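Local coordinates for protein Pcdhgc3 (Mus musculus, PDB 4ZI8) that probably acts as a calcium-dependent cell-adhesion protein that helps set up and maintain specific neuronal connections in the brain, at residues 225-237 against 311-323. Numbering follows the deposited sequence.
Sequences LDANDNAPAFNQS and YIQAKDKGANPEG. With CA (calcium ion), chain Q; CA (calcium ion), chain S; CA (calcium ion), chain R.
The amide of Asn228 and the carboxylate of Asp316 meet with their planes turned 68° apart. Asn228 ND2 gives one hydrogen to Asp316 OD1 at 3.0 Å, on the syn side but out of the carboxylate plane. That bond is bent, 137° at the hydrogen. The other hydrogen goes almost straight to Ala319 O, 2.7 Å from Asn228 ND2. Ala319 O lies close to the amide plane, although ND2 itself sits above the plane of that carbonyl. Asp316 OD1 also accepts from Gly318 N, on the anti side but from the same face as Asn228 ND2. This second bond closes an Asx turn. With CG of Asp316 between its backbone N and carbonyl carbon (chi1 55°), OD1 faces the turn and OD2 a calcium ion. Asn228 OD1 and Asp316 OD2 lie 3.0 Å apart and both bind this ion, as does Asn230 O. Asp260, Asp262 and Asn266 also bind it.

The segment 225-237 carries the DxNDN linker motif between the second and third cadherin domains of this fragment. Asp226 OD1, Ala227 O and Asp229 OD1 bind a second calcium ion, with Glu136 and Glu195 of the preceding domain and Asp262 of the following one. Asp229 OD2 binds a third, with Glu136, Asp193 and Glu195, so the carboxylate of Asp229 bridges the two.

Past the metal sites the contact turns apolar. Ala231 CB rests 3.6 Å from Glu322 CG, on the extended chain of that glutamate. Pro232 CD comes within 3.2 Å of Glu322 O, and its ring reaches Ala314. The Phe234 ring has the backbone carbonyl carbon of Gln313 at its edge. Ala314 CB approaches Phe234 CZ obliquely, at 3.5 Å. Val256, Ala258, Tyr271, Ala324 and Cys326 also touch this ring, between the two sheets of the domain.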
# COMPACT_ATOMS: atom_id res chain seq x y z
N LEU B 225 -9.05 3.34 2.56
CA LEU B 225 -8.43 3.81 3.80
C LEU B 225 -8.26 5.33 3.82
O LEU B 225 -7.72 5.91 2.88
CB LEU B 225 -7.08 3.14 4.03
CG LEU B 225 -7.14 1.60 4.11
CD1 LEU B 225 -5.74 1.02 4.13
CD2 LEU B 225 -7.88 1.21 5.39
N ASP B 226 -8.72 5.96 4.89
CA ASP B 226 -8.59 7.40 5.06
C ASP B 226 -7.13 7.84 5.10
O ASP B 226 -6.28 7.16 5.70
CB ASP B 226 -9.28 7.87 6.34
CG ASP B 226 -9.18 9.37 6.54
OD1 ASP B 226 -9.60 10.11 5.63
OD2 ASP B 226 -8.69 9.83 7.61
N ALA B 227 -6.84 8.96 4.47
CA ALA B 227 -5.57 9.63 4.65
C ALA B 227 -5.85 11.02 5.18
O ALA B 227 -6.97 11.54 5.02
CB ALA B 227 -4.81 9.70 3.36
N ASN B 228 -4.85 11.63 5.81
CA ASN B 228 -4.98 12.96 6.37
C ASN B 228 -4.84 13.99 5.27
O ASN B 228 -3.82 14.68 5.18
CB ASN B 228 -3.93 13.19 7.45
CG ASN B 228 -4.21 14.41 8.31
OD1 ASN B 228 -5.35 14.85 8.47
ND2 ASN B 228 -3.15 14.93 8.92
N ASP B 229 -5.84 14.09 4.40
CA ASP B 229 -5.74 15.05 3.32
C ASP B 229 -6.67 16.21 3.53
O ASP B 229 -7.03 16.89 2.57
CB ASP B 229 -6.00 14.37 1.95
CG ASP B 229 -7.31 13.58 1.91
OD1 ASP B 229 -7.98 13.45 2.94
OD2 ASP B 229 -7.67 13.05 0.83
N ASN B 230 -7.05 16.46 4.78
CA ASN B 230 -7.78 17.68 5.10
C ASN B 230 -7.26 18.39 6.33
O ASN B 230 -7.02 17.77 7.36
CB ASN B 230 -9.27 17.38 5.29
CG ASN B 230 -9.94 17.00 4.01
OD1 ASN B 230 -10.33 17.85 3.22
ND2 ASN B 230 -10.07 15.70 3.79
N ALA B 231 -7.07 19.70 6.22
CA ALA B 231 -6.65 20.52 7.37
C ALA B 231 -7.88 20.92 8.13
O ALA B 231 -8.95 21.06 7.54
CB ALA B 231 -5.91 21.74 6.91
N PRO B 232 -7.72 21.12 9.44
CA PRO B 232 -8.78 21.73 10.26
C PRO B 232 -9.16 23.08 9.68
O PRO B 232 -8.35 23.70 9.01
CB PRO B 232 -8.13 21.87 11.62
CG PRO B 232 -7.14 20.76 11.65
CD PRO B 232 -6.58 20.71 10.27
N ALA B 233 -10.39 23.52 9.93
CA ALA B 233 -10.83 24.83 9.50
C ALA B 233 -11.65 25.46 10.60
O ALA B 233 -12.67 24.89 11.00
CB ALA B 233 -11.64 24.74 8.21
N PHE B 234 -11.24 26.63 11.07
CA PHE B 234 -12.02 27.34 12.09
C PHE B 234 -13.36 27.82 11.55
O PHE B 234 -13.46 28.19 10.39
CB PHE B 234 -11.21 28.51 12.67
CG PHE B 234 -10.27 28.07 13.76
CD1 PHE B 234 -10.74 27.86 15.05
CD2 PHE B 234 -8.94 27.83 13.49
CE1 PHE B 234 -9.91 27.44 16.04
CE2 PHE B 234 -8.08 27.40 14.50
CZ PHE B 234 -8.57 27.21 15.77
N ASN B 235 -14.38 27.78 12.40
CA ASN B 235 -15.69 28.32 12.06
C ASN B 235 -15.60 29.79 11.73
O ASN B 235 -16.30 30.28 10.84
CB ASN B 235 -16.67 28.09 13.21
CG ASN B 235 -17.36 26.75 13.12
OD1 ASN B 235 -16.81 25.80 12.55
ND2 ASN B 235 -18.56 26.66 13.66
N GLN B 236 -14.75 30.49 12.46
CA GLN B 236 -14.49 31.89 12.17
C GLN B 236 -13.04 32.19 12.46
O GLN B 236 -12.40 31.52 13.28
CB GLN B 236 -15.43 32.80 12.97
CG GLN B 236 -15.52 32.49 14.41
CD GLN B 236 -16.57 33.33 15.10
OE1 GLN B 236 -17.73 32.94 15.19
NE2 GLN B 236 -16.17 34.51 15.58
N SER B 237 -12.51 33.17 11.74
CA SER B 237 -11.10 33.48 11.81
C SER B 237 -10.82 34.41 12.97
O SER B 237 -9.72 34.43 13.50
CB SER B 237 -10.63 34.13 10.51
OG SER B 237 -10.43 33.13 9.52
N TYR B 311 -3.49 34.28 19.46
CA TYR B 311 -3.64 33.41 18.31
C TYR B 311 -3.75 31.97 18.78
O TYR B 311 -3.00 31.52 19.66
CB TYR B 311 -2.49 33.56 17.32
CG TYR B 311 -2.46 34.87 16.59
CD1 TYR B 311 -1.99 36.02 17.21
CD2 TYR B 311 -2.88 34.97 15.28
CE1 TYR B 311 -1.94 37.23 16.55
CE2 TYR B 311 -2.83 36.17 14.60
CZ TYR B 311 -2.36 37.30 15.24
OH TYR B 311 -2.31 38.51 14.59
N ILE B 312 -4.71 31.27 18.22
CA ILE B 312 -4.94 29.90 18.64
C ILE B 312 -4.79 29.01 17.40
O ILE B 312 -5.15 29.39 16.29
CB ILE B 312 -6.32 29.76 19.29
CG1 ILE B 312 -6.33 30.55 20.62
CG2 ILE B 312 -6.68 28.28 19.52
CD1 ILE B 312 -7.63 30.46 21.37
N GLN B 313 -4.22 27.83 17.60
CA GLN B 313 -3.93 26.96 16.49
C GLN B 313 -4.76 25.71 16.67
O GLN B 313 -4.95 25.26 17.81
CB GLN B 313 -2.44 26.66 16.46
CG GLN B 313 -2.07 25.51 15.58
CD GLN B 313 -0.60 25.16 15.71
OE1 GLN B 313 0.24 25.69 14.99
NE2 GLN B 313 -0.28 24.27 16.66
N ALA B 314 -5.30 25.18 15.58
CA ALA B 314 -5.95 23.87 15.61
C ALA B 314 -5.15 22.91 14.72
O ALA B 314 -4.90 23.24 13.57
CB ALA B 314 -7.40 23.96 15.10
N LYS B 315 -4.75 21.75 15.26
CA LYS B 315 -4.04 20.73 14.48
C LYS B 315 -4.69 19.39 14.75
O LYS B 315 -5.16 19.13 15.87
CB LYS B 315 -2.55 20.69 14.83
CG LYS B 315 -1.68 21.69 14.03
CD LYS B 315 -0.21 21.27 13.91
CE LYS B 315 0.55 22.19 12.93
NZ LYS B 315 2.05 22.02 12.91
N ASP B 316 -4.75 18.54 13.73
CA ASP B 316 -5.34 17.22 13.94
C ASP B 316 -4.26 16.29 14.48
O ASP B 316 -3.12 16.73 14.66
CB ASP B 316 -5.99 16.65 12.66
CG ASP B 316 -5.05 16.60 11.48
OD1 ASP B 316 -3.93 16.07 11.62
OD2 ASP B 316 -5.43 17.11 10.40
N LYS B 317 -4.61 15.03 14.74
CA LYS B 317 -3.65 14.05 15.25
C LYS B 317 -3.16 13.10 14.15
O LYS B 317 -2.69 12.00 14.44
CB LYS B 317 -4.27 13.25 16.39
CG LYS B 317 -4.68 14.11 17.58
CD LYS B 317 -5.34 13.27 18.66
CE LYS B 317 -5.66 14.10 19.89
NZ LYS B 317 -6.03 13.33 21.12
N GLY B 318 -3.27 13.51 12.89
CA GLY B 318 -2.86 12.68 11.78
C GLY B 318 -1.47 13.00 11.27
O GLY B 318 -0.80 13.90 11.80
N ALA B 319 -1.04 12.30 10.22
CA ALA B 319 0.27 12.49 9.64
C ALA B 319 0.34 13.82 8.91
O ALA B 319 -0.65 14.23 8.29
CB ALA B 319 0.61 11.35 8.68
N ASN B 320 1.50 14.47 8.99
CA ASN B 320 1.72 15.74 8.31
C ASN B 320 0.60 16.74 8.57
O ASN B 320 0.00 17.26 7.62
CB ASN B 320 1.87 15.52 6.80
CG ASN B 320 2.39 16.76 6.07
OD1 ASN B 320 3.03 17.62 6.68
ND2 ASN B 320 2.10 16.86 4.77
N PRO B 321 0.31 17.02 9.84
CA PRO B 321 -0.82 17.92 10.10
C PRO B 321 -0.61 19.34 9.55
O PRO B 321 0.49 19.89 9.59
CB PRO B 321 -0.91 17.93 11.62
CG PRO B 321 0.43 17.51 12.09
CD PRO B 321 0.97 16.57 11.08
N GLU B 322 -1.68 19.90 8.99
CA GLU B 322 -1.65 21.30 8.58
C GLU B 322 -2.44 22.06 9.64
O GLU B 322 -3.56 21.68 9.96
CB GLU B 322 -2.25 21.51 7.17
CG GLU B 322 -2.55 23.00 6.85
CD GLU B 322 -2.86 23.29 5.36
OE1 GLU B 322 -2.67 22.42 4.47
OE2 GLU B 322 -3.30 24.42 5.08
N GLY B 323 -1.85 23.10 10.22
CA GLY B 323 -2.54 23.84 11.26
C GLY B 323 -3.51 24.84 10.67
O GLY B 323 -3.29 25.42 9.59
CA CA Q . -9.09 11.94 4.24
CA CA S . -7.17 16.21 9.02
CA CA R . -9.92 12.68 0.43
O HOH W 1 -2.35 16.74 5.84
O HOH W 2 -10.52 15.03 0.70
O HOH W 3 -9.41 13.13 -1.71